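Side-chain contacts in putative cytochrome C (Sinorhizobium meliloti, PDB 4PWA), which probably carries electrons through a covalently bound heme c, as a small c-type cytochrome linked to bacterial sulfite oxidation: residues L6-G9 / R10-L14; H25-A28 / D29-A32; V36-L40 / D41-P45; E48-N51 / T52-N56. All coordinates share one frame; numbering follows the deposited sequence. Where two conformers were deposited one is given.

Interaction 1 of 4, residues L6-G9 / R10-L14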
loop_
_atom_site.group_PDB
_atom_site.type_symbol
_atom_site.label_atom_id
_atom_site.label_comp_id
_atom_site.label_asym_id
_atom_site.label_seq_id
_atom_site.Cartn_x
_atom_site.Cartn_y
_atom_site.Cartn_z
ATOM N N LEU A 6 -6.567 15.676 -21.515
ATOM C CA LEU A 6 -6.286 15.371 -20.108
ATOM C C LEU A 6 -7.025 14.125 -19.618
ATOM O O LEU A 6 -6.436 13.273 -18.951
ATOM C CB LEU A 6 -6.656 16.554 -19.196
ATOM C CG LEU A 6 -5.500 17.443 -18.713
ATOM C CD1 LEU A 6 -4.938 18.333 -19.847
ATOM C CD2 LEU A 6 -5.977 18.274 -17.511
ATOM N N ALA A 7 -8.318 14.044 -19.923
ATOM C CA ALA A 7 -9.107 12.848 -19.633
ATOM C C ALA A 7 -8.439 11.601 -20.213
ATOM O O ALA A 7 -8.455 10.534 -19.579
ATOM C CB ALA A 7 -10.516 12.992 -20.192
ATOM N N LEU A 8 -7.853 11.753 -21.406
ATOM C CA LEU A 8 -7.175 10.656 -22.094
ATOM C C LEU A 8 -5.937 10.187 -21.327
ATOM O O LEU A 8 -5.819 9.009 -21.019
ATOM C CB LEU A 8 -6.804 11.052 -23.534
ATOM C CG LEU A 8 -5.972 10.049 -24.361
ATOM C CD1 LEU A 8 -6.530 8.624 -24.308
ATOM C CD2 LEU A 8 -5.848 10.535 -25.815
ATOM N N GLY A 9 -5.024 11.109 -21.027
ATOM C CA GLY A 9 -3.833 10.801 -20.230
ATOM C C GLY A 9 -4.176 10.165 -18.891
ATOM O O GLY A 9 -3.573 9.152 -18.488
ATOM N N ARG A 10 -5.163 10.747 -18.219
ATOM C CA ARG A 10 -5.685 10.211 -16.961
ATOM C C ARG A 10 -6.091 8.742 -17.127
ATOM O O ARG A 10 -5.728 7.892 -16.334
ATOM C CB ARG A 10 -6.887 11.052 -16.503
ATOM C CG ARG A 10 -7.277 10.917 -15.039
ATOM C CD ARG A 10 -8.372 11.936 -14.688
ATOM N NE ARG A 10 -7.836 13.285 -14.496
ATOM C CZ ARG A 10 -8.524 14.407 -14.688
ATOM N NH1 ARG A 10 -9.788 14.358 -15.097
ATOM N NH2 ARG A 10 -7.942 15.580 -14.475
ATOM N N GLU A 11 -6.851 8.449 -18.172
ATOM C CA GLU A 11 -7.316 7.071 -18.400
ATOM C C GLU A 11 -6.144 6.120 -18.714
ATOM O O GLU A 11 -6.172 4.958 -18.341
ATOM C CB GLU A 11 -8.363 7.026 -19.507
ATOM C CG GLU A 11 -8.965 5.647 -19.749
ATOM C CD GLU A 11 -10.052 5.657 -20.804
ATOM O OE1 GLU A 11 -11.118 6.270 -20.560
ATOM O OE2 GLU A 11 -9.843 5.053 -21.873
ATOM N N ILE A 12 -5.122 6.621 -19.399
ATOM C CA ILE A 12 -3.961 5.803 -19.712
ATOM C C ILE A 12 -3.234 5.519 -18.413
ATOM O O ILE A 12 -2.837 4.381 -18.148
ATOM C CB ILE A 12 -3.027 6.502 -20.746
ATOM C CG1 ILE A 12 -3.715 6.573 -22.115
ATOM C CG2 ILE A 12 -1.695 5.779 -20.880
ATOM C CD1 ILE A 12 -3.110 7.583 -23.072
ATOM N N PHE A 13 -3.087 6.566 -17.601
ATOM C CA PHE A 13 -2.377 6.485 -16.320
ATOM C C PHE A 13 -3.045 5.530 -15.345
ATOM O O PHE A 13 -2.370 4.830 -14.603
ATOM C CB PHE A 13 -2.285 7.871 -15.687
ATOM C CG PHE A 13 -1.338 7.943 -14.535
ATOM C CD1 PHE A 13 -1.766 7.663 -13.248
ATOM C CD2 PHE A 13 -0.017 8.273 -14.734
ATOM C CE1 PHE A 13 -0.902 7.719 -12.192
ATOM C CE2 PHE A 13 0.860 8.336 -13.667
ATOM C CZ PHE A 13 0.413 8.065 -12.400
ATOM N N LEU A 14 -4.373 5.504 -15.365
ATOM C CA LEU A 14 -5.159 4.671 -14.453
ATOM C C LEU A 14 -5.587 3.287 -14.971
ATOM O O LEU A 14 -5.632 2.345 -14.189
ATOM C CB LEU A 14 -6.417 5.434 -14.022
ATOM C CG LEU A 14 -6.163 6.556 -13.010
ATOM C CD1 LEU A 14 -7.366 7.452 -12.932
ATOM C CD2 LEU A 14 -5.817 5.959 -11.622
#
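L8 and I12 meet one turn apart on the N-terminal helix 4-16, a local i to i+4 apolar contact of the kind that lines one flank of a helix. The touching atoms are the two CD1 methyls, with L8 CD1 3.8 Å from I12 CD1, and the side chains cross at a slant. Leucine gets there by setting CG trans to its own amide nitrogen (chi1 175°) and turning at chi2, which brings CD1 forward along the helix although its CB bond leads away. The isoleucine's CG1 also rests on the backbone, 3.4 Å from L8 O, and that same carbonyl accepts the I12 amide in its own plane. Equivalent bonds run on both sides of it: R10 N gives a nearly straight bond of 2.9 Å to L6 O, and F13 N reaches G9 O at 2.8 Å. In the conformer described here, R10 NE forms a salt bridge with D29 OD1; E11 pairs with R16 further along the helix. Around this turn, L8 packs on A74 of helix 69-82 and I12 on E71 and V75. The F13 ring lies near the heme, against C21 and A22 of helix 21-24 and against H25.

Interaction 2 of 4, residues H25-A28 / D29-A32. With HEC (heme c), chain E.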
loop_
_atom_site.group_PDB
_atom_site.type_symbol
_atom_site.label_atom_id
_atom_site.label_comp_id
_atom_site.label_asym_id
_atom_site.label_seq_id
_atom_site.Cartn_x
_atom_site.Cartn_y
_atom_site.Cartn_z
ATOM N N HIS A 25 3.004 4.408 -9.108
ATOM C CA HIS A 25 3.313 5.824 -8.866
ATOM C C HIS A 25 2.227 6.583 -8.126
ATOM O O HIS A 25 1.034 6.297 -8.288
ATOM C CB HIS A 25 3.524 6.526 -10.200
ATOM C CG HIS A 25 4.815 6.183 -10.858
ATOM N ND1 HIS A 25 6.009 6.761 -10.485
ATOM C CD2 HIS A 25 5.100 5.333 -11.869
ATOM C CE1 HIS A 25 6.974 6.283 -11.245
ATOM N NE2 HIS A 25 6.449 5.415 -12.095
ATOM N N THR A 26 2.649 7.572 -7.343
ATOM C CA THR A 26 1.729 8.503 -6.702
ATOM C C THR A 26 1.539 9.729 -7.602
ATOM O O THR A 26 2.509 10.305 -8.091
ATOM C CB THR A 26 2.221 8.934 -5.316
ATOM O OG1 THR A 26 2.184 7.809 -4.436
ATOM C CG2 THR A 26 1.338 10.052 -4.722
ATOM N N LEU A 27 0.274 10.093 -7.811
ATOM C CA LEU A 27 -0.107 11.263 -8.576
ATOM C C LEU A 27 -1.502 11.709 -8.143
ATOM O O LEU A 27 -2.494 11.073 -8.462
ATOM C CB LEU A 27 -0.081 10.948 -10.080
ATOM C CG LEU A 27 -0.314 12.141 -11.012
ATOM C CD1 LEU A 27 0.927 13.024 -11.036
ATOM C CD2 LEU A 27 -0.715 11.680 -12.416
ATOM N N ALA A 28 -1.565 12.822 -7.427
ATOM C CA ALA A 28 -2.790 13.290 -6.803
ATOM C C ALA A 28 -3.955 13.464 -7.778
ATOM O O ALA A 28 -5.063 13.051 -7.483
ATOM C CB ALA A 28 -2.524 14.595 -6.041
ATOM N N ASP A 29 -3.711 14.035 -8.950
ATOM C CA ASP A 29 -4.801 14.325 -9.885
ATOM C C ASP A 29 -5.570 13.051 -10.212
ATOM O O ASP A 29 -6.783 13.077 -10.350
ATOM C CB ASP A 29 -4.275 14.979 -11.155
ATOM C CG ASP A 29 -5.374 15.276 -12.166
ATOM O OD1 ASP A 29 -5.753 14.360 -12.937
ATOM O OD2 ASP A 29 -5.850 16.432 -12.222
ATOM N N ALA A 30 -4.845 11.944 -10.322
ATOM C CA ALA A 30 -5.434 10.643 -10.592
ATOM C C ALA A 30 -5.863 9.904 -9.322
ATOM O O ALA A 30 -6.384 8.807 -9.420
ATOM C CB ALA A 30 -4.439 9.776 -11.398
ATOM N N GLU A 31 -5.675 10.499 -8.143
ATOM C CA GLU A 31 -5.936 9.817 -6.865
ATOM C C GLU A 31 -5.144 8.502 -6.802
ATOM O O GLU A 31 -5.652 7.475 -6.352
ATOM C CB GLU A 31 -7.425 9.545 -6.658
ATOM C CG GLU A 31 -8.326 10.762 -6.831
ATOM C CD GLU A 31 -9.799 10.405 -6.999
ATOM O OE1 GLU A 31 -10.119 9.256 -7.392
ATOM O OE2 GLU A 31 -10.653 11.280 -6.732
ATOM N N ALA A 32 -3.900 8.565 -7.258
ATOM C CA ALA A 32 -3.016 7.414 -7.347
ATOM C C ALA A 32 -1.971 7.522 -6.235
ATOM O O ALA A 32 -1.394 8.597 -6.020
ATOM C CB ALA A 32 -2.340 7.385 -8.696
HETATM FE FE HEC E . 7.390 4.644 -13.702
HETATM C CHA HEC E . 10.420 6.010 -12.953
HETATM C CHB HEC E . 6.394 7.509 -15.160
HETATM C CHC HEC E . 4.629 3.038 -14.864
HETATM C CHD HEC E . 7.986 2.038 -11.613
HETATM N NA HEC E . 8.258 6.400 -14.042
HETATM C C1A HEC E . 9.495 6.802 -13.587
HETATM C C2A HEC E . 9.675 8.201 -13.924
HETATM C C3A HEC E . 8.567 8.628 -14.519
HETATM C C4A HEC E . 7.645 7.502 -14.593
HETATM C CMA HEC E . 8.320 10.057 -15.025
HETATM C CAA HEC E . 10.936 9.035 -13.618
HETATM C CBA HEC E . 11.994 8.648 -14.640
HETATM C CGA HEC E . 13.223 9.513 -14.516
HETATM O O1A HEC E . 13.616 10.119 -15.546
HETATM O O2A HEC E . 13.817 9.609 -13.403
HETATM N NB HEC E . 5.834 5.171 -14.793
HETATM C C1B HEC E . 5.621 6.398 -15.373
HETATM C C2B HEC E . 4.500 6.283 -16.279
HETATM C C3B HEC E . 3.995 5.066 -16.158
HETATM C C4B HEC E . 4.839 4.331 -15.253
HETATM C CMB HEC E . 3.849 7.427 -17.084
HETATM C CAB HEC E . 2.775 4.496 -16.914
HETATM C CBB HEC E . 3.045 4.336 -18.419
HETATM N NC HEC E . 6.464 2.893 -13.275
HETATM C C1C HEC E . 5.361 2.372 -13.909
HETATM C C2C HEC E . 5.270 0.949 -13.648
HETATM C C3C HEC E . 6.050 0.728 -12.574
HETATM C C4C HEC E . 6.900 1.914 -12.433
HETATM C CMC HEC E . 3.967 0.197 -13.969
HETATM C CAC HEC E . 6.244 -0.553 -11.703
HETATM C CBC HEC E . 5.765 -1.962 -12.112
HETATM N ND HEC E . 8.952 4.121 -12.481
HETATM C C1D HEC E . 8.982 2.974 -11.706
HETATM C C2D HEC E . 10.234 2.886 -10.992
HETATM C C3D HEC E . 11.011 4.124 -11.404
HETATM C C4D HEC E . 10.133 4.833 -12.316
HETATM C CMD HEC E . 10.673 1.782 -10.012
HETATM C CAD HEC E . 12.423 4.532 -10.924
HETATM C CBD HEC E . 13.416 4.317 -12.051
HETATM C CGD HEC E . 14.822 4.464 -11.524
HETATM O O1D HEC E . 15.268 5.631 -11.356
HETATM O O2D HEC E . 15.493 3.414 -11.296
#
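With CG trans to its carbonyl carbon (chi1 -74°) and the ring turned to chi2 -80°, H25 carries its imidazole away from the hairpin and sets NE2 2.0 Å from the heme iron, while its backbone stays beside A32. The peptide oxygen H25 O lies 3.6 Å from A32 CB. Next comes T26, whose CA makes a C-H...O contact with A32 O. L27 and A32 then form an antiparallel hydrogen-bonded pair: L27 N donates to A32 O at 2.9 Å, and A32 N returns to L27 O at 3.1 Å with an angle of 167° at the hydrogen. Because E31 and A32 both face L27, the pair contains a G1 beta bulge, with E31 at positive phi. The tight turn before it is closed by E31 N to A28 O, 2.7 Å, the donor standing well above the carbonyl plane. L27 CB and A32 CB meet on the face covered by F13, and D29 OD1 accepts a hydrogen bond from Y78 of helix 69-82. M61 is the second axial ligand of the iron. The bond from H25 ND1 to P38 O would fix the rotation of the imidazole and probably make it more electron-rich, which may in turn influence the iron.

Interaction 3 of 4, residues V36-L40 / D41-P45. With HEC (heme c), chain E.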
loop_
_atom_site.group_PDB
_atom_site.type_symbol
_atom_site.label_atom_id
_atom_site.label_comp_id
_atom_site.label_asym_id
_atom_site.label_seq_id
_atom_site.Cartn_x
_atom_site.Cartn_y
_atom_site.Cartn_z
ATOM N N VAL A 36 5.820 2.025 -5.538
ATOM C CA VAL A 36 6.936 1.254 -6.113
ATOM C C VAL A 36 8.013 2.151 -6.704
ATOM O O VAL A 36 9.201 1.908 -6.519
ATOM C CB VAL A 36 6.451 0.253 -7.184
ATOM C CG1 VAL A 36 7.629 -0.441 -7.837
ATOM C CG2 VAL A 36 5.471 -0.787 -6.567
ATOM N N GLY A 37 7.594 3.185 -7.418
ATOM C CA GLY A 37 8.518 4.199 -7.943
ATOM C C GLY A 37 8.275 5.585 -7.355
ATOM O O GLY A 37 7.472 5.740 -6.445
ATOM N N PRO A 38 8.962 6.605 -7.882
ATOM C CA PRO A 38 8.914 7.914 -7.249
ATOM C C PRO A 38 7.550 8.616 -7.326
ATOM O O PRO A 38 6.779 8.424 -8.275
ATOM C CB PRO A 38 9.982 8.720 -8.020
ATOM C CG PRO A 38 10.185 7.999 -9.295
ATOM C CD PRO A 38 9.981 6.552 -8.946
ATOM N N ASN A 39 7.273 9.421 -6.313
ATOM C CA ASN A 39 6.081 10.238 -6.288
ATOM C C ASN A 39 6.209 11.250 -7.403
ATOM O O ASN A 39 7.126 12.055 -7.389
ATOM C CB ASN A 39 5.938 10.932 -4.924
ATOM C CG ASN A 39 4.678 11.752 -4.812
ATOM O OD1 ASN A 39 4.087 12.137 -5.813
ATOM N ND2 ASN A 39 4.263 12.032 -3.589
ATOM N N LEU A 40 5.314 11.182 -8.384
ATOM C CA LEU A 40 5.383 12.081 -9.534
ATOM C C LEU A 40 4.965 13.509 -9.178
ATOM O O LEU A 40 5.330 14.458 -9.878
ATOM C CB LEU A 40 4.563 11.534 -10.711
ATOM C CG LEU A 40 5.036 10.180 -11.286
ATOM C CD1 LEU A 40 4.114 9.698 -12.397
ATOM C CD2 LEU A 40 6.518 10.231 -11.781
ATOM N N ASP A 41 4.220 13.672 -8.093
ATOM C CA ASP A 41 3.916 15.015 -7.573
ATOM C C ASP A 41 5.166 15.664 -6.978
ATOM O O ASP A 41 5.249 16.894 -6.877
ATOM C CB ASP A 41 2.810 14.967 -6.522
ATOM C CG ASP A 41 1.467 14.518 -7.094
ATOM O OD1 ASP A 41 1.129 14.885 -8.251
ATOM O OD2 ASP A 41 0.726 13.808 -6.368
ATOM N N GLU A 42 6.130 14.832 -6.591
ATOM C CA GLU A 42 7.412 15.300 -6.085
ATOM C C GLU A 42 8.405 15.523 -7.223
ATOM O O GLU A 42 9.102 16.518 -7.259
ATOM C CB GLU A 42 7.972 14.286 -5.081
ATOM C CG GLU A 42 9.364 14.589 -4.542
ATOM C CD GLU A 42 9.447 15.829 -3.667
ATOM O OE1 GLU A 42 8.417 16.511 -3.418
ATOM O OE2 GLU A 42 10.583 16.120 -3.227
ATOM N N LEU A 43 8.473 14.579 -8.143
ATOM C CA LEU A 43 9.404 14.666 -9.260
ATOM C C LEU A 43 9.058 15.854 -10.173
ATOM O O LEU A 43 9.939 16.636 -10.534
ATOM C CB LEU A 43 9.389 13.351 -10.036
ATOM C CG LEU A 43 10.691 12.832 -10.630
ATOM C CD1 LEU A 43 11.785 12.780 -9.575
ATOM C CD2 LEU A 43 10.439 11.444 -11.253
ATOM N N LYS A 44 7.771 16.010 -10.482
ATOM C CA LYS A 44 7.277 17.060 -11.383
ATOM C C LYS A 44 8.086 17.102 -12.681
ATOM O O LYS A 44 8.665 18.130 -13.024
ATOM C CB LYS A 44 7.278 18.453 -10.711
ATOM C CG LYS A 44 6.397 18.574 -9.453
ATOM C CD LYS A 44 6.113 20.044 -9.064
ATOM C CE LYS A 44 6.496 20.367 -7.609
ATOM N NZ LYS A 44 5.680 19.661 -6.517
ATOM N N PRO A 45 8.115 15.978 -13.410
ATOM C CA PRO A 45 8.890 15.860 -14.643
ATOM C C PRO A 45 8.246 16.585 -15.823
ATOM O O PRO A 45 7.022 16.714 -15.866
ATOM C CB PRO A 45 8.862 14.355 -14.917
ATOM C CG PRO A 45 7.536 13.924 -14.428
ATOM C CD PRO A 45 7.237 14.807 -13.215
HETATM FE FE HEC E . 7.390 4.644 -13.702
HETATM C CHA HEC E . 10.420 6.010 -12.953
HETATM C CHB HEC E . 6.394 7.509 -15.160
HETATM C CHC HEC E . 4.629 3.038 -14.864
HETATM C CHD HEC E . 7.986 2.038 -11.613
HETATM N NA HEC E . 8.258 6.400 -14.042
HETATM C C1A HEC E . 9.495 6.802 -13.587
HETATM C C2A HEC E . 9.675 8.201 -13.924
HETATM C C3A HEC E . 8.567 8.628 -14.519
HETATM C C4A HEC E . 7.645 7.502 -14.593
HETATM C CMA HEC E . 8.320 10.057 -15.025
HETATM C CAA HEC E . 10.936 9.035 -13.618
HETATM C CBA HEC E . 11.994 8.648 -14.640
HETATM C CGA HEC E . 13.223 9.513 -14.516
HETATM O O1A HEC E . 13.616 10.119 -15.546
HETATM O O2A HEC E . 13.817 9.609 -13.403
HETATM N NB HEC E . 5.834 5.171 -14.793
HETATM C C1B HEC E . 5.621 6.398 -15.373
HETATM C C2B HEC E . 4.500 6.283 -16.279
HETATM C C3B HEC E . 3.995 5.066 -16.158
HETATM C C4B HEC E . 4.839 4.331 -15.253
HETATM C CMB HEC E . 3.849 7.427 -17.084
HETATM C CAB HEC E . 2.775 4.496 -16.914
HETATM C CBB HEC E . 3.045 4.336 -18.419
HETATM N NC HEC E . 6.464 2.893 -13.275
HETATM C C1C HEC E . 5.361 2.372 -13.909
HETATM C C2C HEC E . 5.270 0.949 -13.648
HETATM C C3C HEC E . 6.050 0.728 -12.574
HETATM C C4C HEC E . 6.900 1.914 -12.433
HETATM C CMC HEC E . 3.967 0.197 -13.969
HETATM C CAC HEC E . 6.244 -0.553 -11.703
HETATM C CBC HEC E . 5.765 -1.962 -12.112
HETATM N ND HEC E . 8.952 4.121 -12.481
HETATM C C1D HEC E . 8.982 2.974 -11.706
HETATM C C2D HEC E . 10.234 2.886 -10.992
HETATM C C3D HEC E . 11.011 4.124 -11.404
HETATM C C4D HEC E . 10.133 4.833 -12.316
HETATM C CMD HEC E . 10.673 1.782 -10.012
HETATM C CAD HEC E . 12.423 4.532 -10.924
HETATM C CBD HEC E . 13.416 4.317 -12.051
HETATM C CGD HEC E . 14.822 4.464 -11.524
HETATM O O1D HEC E . 15.268 5.631 -11.356
HETATM O O2D HEC E . 15.493 3.414 -11.296
HETATM O O HOH W 1 1.648 13.476 -3.436
#
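N39 is the N-cap of the short helix 40-43, and its amide oxygen does at the first turn what a preceding peptide carbonyl would do further along. From the backbone outward, CB rests 3.9 Å from E42 CB, a small apolar touch beside the cap. CG stands trans to the backbone nitrogen (chi1 -177°), which swings the amide back over the helix start. There OD1 accepts D41 N at 2.8 Å, the donor tilted about 30° from the amide plane, and takes a weaker, longer bond from E42 N. The other end of the amide, ND2, donates to a water that in turn donates to D41 OD2, so both ends of the amide are held, consistent with this orientation. The N39 carbonyl oxygen has two donors of its own: L43 N lies in its plane, whereas E42 N comes from well above it. D41 itself is tied elsewhere, OD2 to A28 N and OD1 to G84 N, joining the helix start to the hairpin and the C-terminal region.

The apolar side chains of this turn line the heme pocket. L43 CD2 touches both P38 CG, at 4.0 Å, and L40 CD2, at 4.1 Å, and lies 3.4 Å from HEC CAA, where a propionate arm leaves the ring. P38 CD packs against the ring at HEC C3D, and L40 CD2 meets the methyl CMA. At the helix end, K44 leaves helical geometry with positive phi, and its chain folds back until NZ lies 2.8 Å from D41 O, almost in line with that carbonyl.

Interaction 4 of 4, residues E48-N51 / T52-N56. With HEC (heme c), chain E.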
loop_
_atom_site.group_PDB
_atom_site.type_symbol
_atom_site.label_atom_id
_atom_site.label_comp_id
_atom_site.label_asym_id
_atom_site.label_seq_id
_atom_site.Cartn_x
_atom_site.Cartn_y
_atom_site.Cartn_z
ATOM N N GLU A 48 9.005 15.489 -21.945
ATOM C CA GLU A 48 10.082 14.692 -22.528
ATOM C C GLU A 48 10.566 13.598 -21.570
ATOM O O GLU A 48 10.798 12.465 -21.980
ATOM C CB GLU A 48 11.260 15.573 -22.947
ATOM C CG GLU A 48 12.209 14.865 -23.902
ATOM C CD GLU A 48 13.395 15.718 -24.283
ATOM O OE1 GLU A 48 13.411 16.265 -25.414
ATOM O OE2 GLU A 48 14.311 15.852 -23.440
ATOM N N ARG A 49 10.714 13.947 -20.298
ATOM C CA ARG A 49 11.247 13.018 -19.301
ATOM C C ARG A 49 10.308 11.830 -19.105
ATOM O O ARG A 49 10.763 10.686 -18.989
ATOM C CB ARG A 49 11.488 13.731 -17.968
ATOM C CG ARG A 49 12.176 12.866 -16.925
ATOM C CD ARG A 49 12.550 13.649 -15.664
ATOM N NE ARG A 49 13.216 12.777 -14.700
ATOM C CZ ARG A 49 13.658 13.154 -13.505
ATOM N NH1 ARG A 49 13.527 14.414 -13.097
ATOM N NH2 ARG A 49 14.254 12.265 -12.715
ATOM N N VAL A 50 9.005 12.104 -19.084
ATOM C CA VAL A 50 8.006 11.043 -18.972
ATOM C C VAL A 50 8.029 10.152 -20.207
ATOM O O VAL A 50 8.092 8.922 -20.091
ATOM C CB VAL A 50 6.571 11.589 -18.780
ATOM C CG1 VAL A 50 5.567 10.426 -18.679
ATOM C CG2 VAL A 50 6.475 12.491 -17.537
ATOM N N ASN A 51 7.970 10.784 -21.383
ATOM C CA ASN A 51 7.908 10.076 -22.647
ATOM C C ASN A 51 9.111 9.134 -22.769
ATOM O O ASN A 51 8.970 7.957 -23.102
ATOM C CB ASN A 51 7.875 11.094 -23.791
ATOM C CG ASN A 51 7.586 10.462 -25.154
ATOM O OD1 ASN A 51 8.088 9.385 -25.476
ATOM N ND2 ASN A 51 6.782 11.146 -25.962
ATOM N N THR A 52 10.300 9.650 -22.482
ATOM C CA THR A 52 11.488 8.822 -22.522
ATOM C C THR A 52 11.421 7.642 -21.563
ATOM O O THR A 52 11.879 6.543 -21.899
ATOM C CB THR A 52 12.741 9.634 -22.214
ATOM O OG1 THR A 52 12.855 10.685 -23.174
ATOM C CG2 THR A 52 13.982 8.745 -22.300
ATOM N N ALA A 53 10.869 7.869 -20.373
ATOM C CA ALA A 53 10.829 6.831 -19.338
ATOM C C ALA A 53 9.871 5.719 -19.725
ATOM O O ALA A 53 10.199 4.538 -19.653
ATOM C CB ALA A 53 10.438 7.426 -18.006
ATOM N N VAL A 54 8.683 6.109 -20.156
ATOM C CA VAL A 54 7.676 5.149 -20.612
ATOM C C VAL A 54 8.157 4.367 -21.826
ATOM O O VAL A 54 7.974 3.155 -21.897
ATOM C CB VAL A 54 6.349 5.869 -20.927
ATOM C CG1 VAL A 54 5.302 4.898 -21.479
ATOM C CG2 VAL A 54 5.822 6.591 -19.650
ATOM N N THR A 55 8.780 5.058 -22.777
ATOM C CA THR A 55 9.200 4.453 -24.035
ATOM C C THR A 55 10.340 3.445 -23.839
ATOM O O THR A 55 10.285 2.325 -24.357
ATOM C CB THR A 55 9.615 5.547 -25.037
ATOM O OG1 THR A 55 8.510 6.435 -25.253
ATOM C CG2 THR A 55 10.046 4.965 -26.380
ATOM N N ASN A 56 11.353 3.827 -23.074
ATOM C CA ASN A 56 12.571 3.023 -22.963
ATOM C C ASN A 56 12.640 2.186 -21.701
ATOM O O ASN A 56 13.417 1.236 -21.617
ATOM C CB ASN A 56 13.801 3.932 -22.963
ATOM C CG ASN A 56 13.908 4.784 -24.210
ATOM O OD1 ASN A 56 13.247 4.537 -25.210
ATOM N ND2 ASN A 56 14.763 5.795 -24.151
HETATM FE FE HEC E . 7.390 4.644 -13.702
HETATM C CHA HEC E . 10.420 6.010 -12.953
HETATM C CHB HEC E . 6.394 7.509 -15.160
HETATM C CHC HEC E . 4.629 3.038 -14.864
HETATM C CHD HEC E . 7.986 2.038 -11.613
HETATM N NA HEC E . 8.258 6.400 -14.042
HETATM C C1A HEC E . 9.495 6.802 -13.587
HETATM C C2A HEC E . 9.675 8.201 -13.924
HETATM C C3A HEC E . 8.567 8.628 -14.519
HETATM C C4A HEC E . 7.645 7.502 -14.593
HETATM C CMA HEC E . 8.320 10.057 -15.025
HETATM C CAA HEC E . 10.936 9.035 -13.618
HETATM C CBA HEC E . 11.994 8.648 -14.640
HETATM C CGA HEC E . 13.223 9.513 -14.516
HETATM O O1A HEC E . 13.616 10.119 -15.546
HETATM O O2A HEC E . 13.817 9.609 -13.403
HETATM N NB HEC E . 5.834 5.171 -14.793
HETATM C C1B HEC E . 5.621 6.398 -15.373
HETATM C C2B HEC E . 4.500 6.283 -16.279
HETATM C C3B HEC E . 3.995 5.066 -16.158
HETATM C C4B HEC E . 4.839 4.331 -15.253
HETATM C CMB HEC E . 3.849 7.427 -17.084
HETATM C CAB HEC E . 2.775 4.496 -16.914
HETATM C CBB HEC E . 3.045 4.336 -18.419
HETATM N NC HEC E . 6.464 2.893 -13.275
HETATM C C1C HEC E . 5.361 2.372 -13.909
HETATM C C2C HEC E . 5.270 0.949 -13.648
HETATM C C3C HEC E . 6.050 0.728 -12.574
HETATM C C4C HEC E . 6.900 1.914 -12.433
HETATM C CMC HEC E . 3.967 0.197 -13.969
HETATM C CAC HEC E . 6.244 -0.553 -11.703
HETATM C CBC HEC E . 5.765 -1.962 -12.112
HETATM N ND HEC E . 8.952 4.121 -12.481
HETATM C C1D HEC E . 8.982 2.974 -11.706
HETATM C C2D HEC E . 10.234 2.886 -10.992
HETATM C C3D HEC E . 11.011 4.124 -11.404
HETATM C C4D HEC E . 10.133 4.833 -12.316
HETATM C CMD HEC E . 10.673 1.782 -10.012
HETATM C CAD HEC E . 12.423 4.532 -10.924
HETATM C CBD HEC E . 13.416 4.317 -12.051
HETATM C CGD HEC E . 14.822 4.464 -11.524
HETATM O O1D HEC E . 15.268 5.631 -11.356
HETATM O O2D HEC E . 15.493 3.414 -11.296
HETATM O O HOH W 2 14.376 13.434 -21.750
#
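R49, one turn before A53 on helix 47-56, grips a heme propionate with two hydrogen bonds: NE donates to HEC O1A at 2.8 Å with an angle of 176°, and NH2 donates to HEC O2A at 2.8 Å. The chain is extended from CG to NE, which presents the edge of the guanidinium to the carboxylate, with O1A in its plane. T52 donates to E48 O from both OG1 and N, which reach it from opposite faces of the carbonyl plane. A water donates to E48 OE2 and, weakly, to T52 OG1. One turn on, T55 OG1 lies 2.7 Å from N51 O and 3.0 Å from N51 OD1, while T55 N binds the same N51 carbonyl.

Beside this polar grip, apolar side chains meet the heme. V50 and V54 lie side by side, with V50 CG1 4.0 Å from V54 CG2, and V54 CG2 closes on the heme methyl CMB at 3.3 Å. V50 also packs on A76 and V79 of helix 69-82. A helix with a valine pair against methyl groups at the heme edge and an arginine on a propionate is consistent with the heme-pocket wall of a small His/Met-ligated c-type cytochrome.

From the N terminus, interaction 1 opens on helix 4-16, and interactions 2, 3 and 4 follow in series; none nests within or crosses another. Interaction 2 closes the hairpin of strands 26-27 and 32-33. Interaction 1 touches interaction 2 through the R10 to D29 salt bridge and F13 on L27 and A32, and reaches interaction 3 where F13 meets L40. Interactions 2 and 3, with centres about 9 Å apart, are joined by two probable hydrogen bonds, so the hairpin is fastened to the start of helix 40-43. P45 packs on V50, and L43 on R49, tying helix 40-43 to helix 47-56, which follows it in the chain. The heme unites interactions 2, 3 and 4.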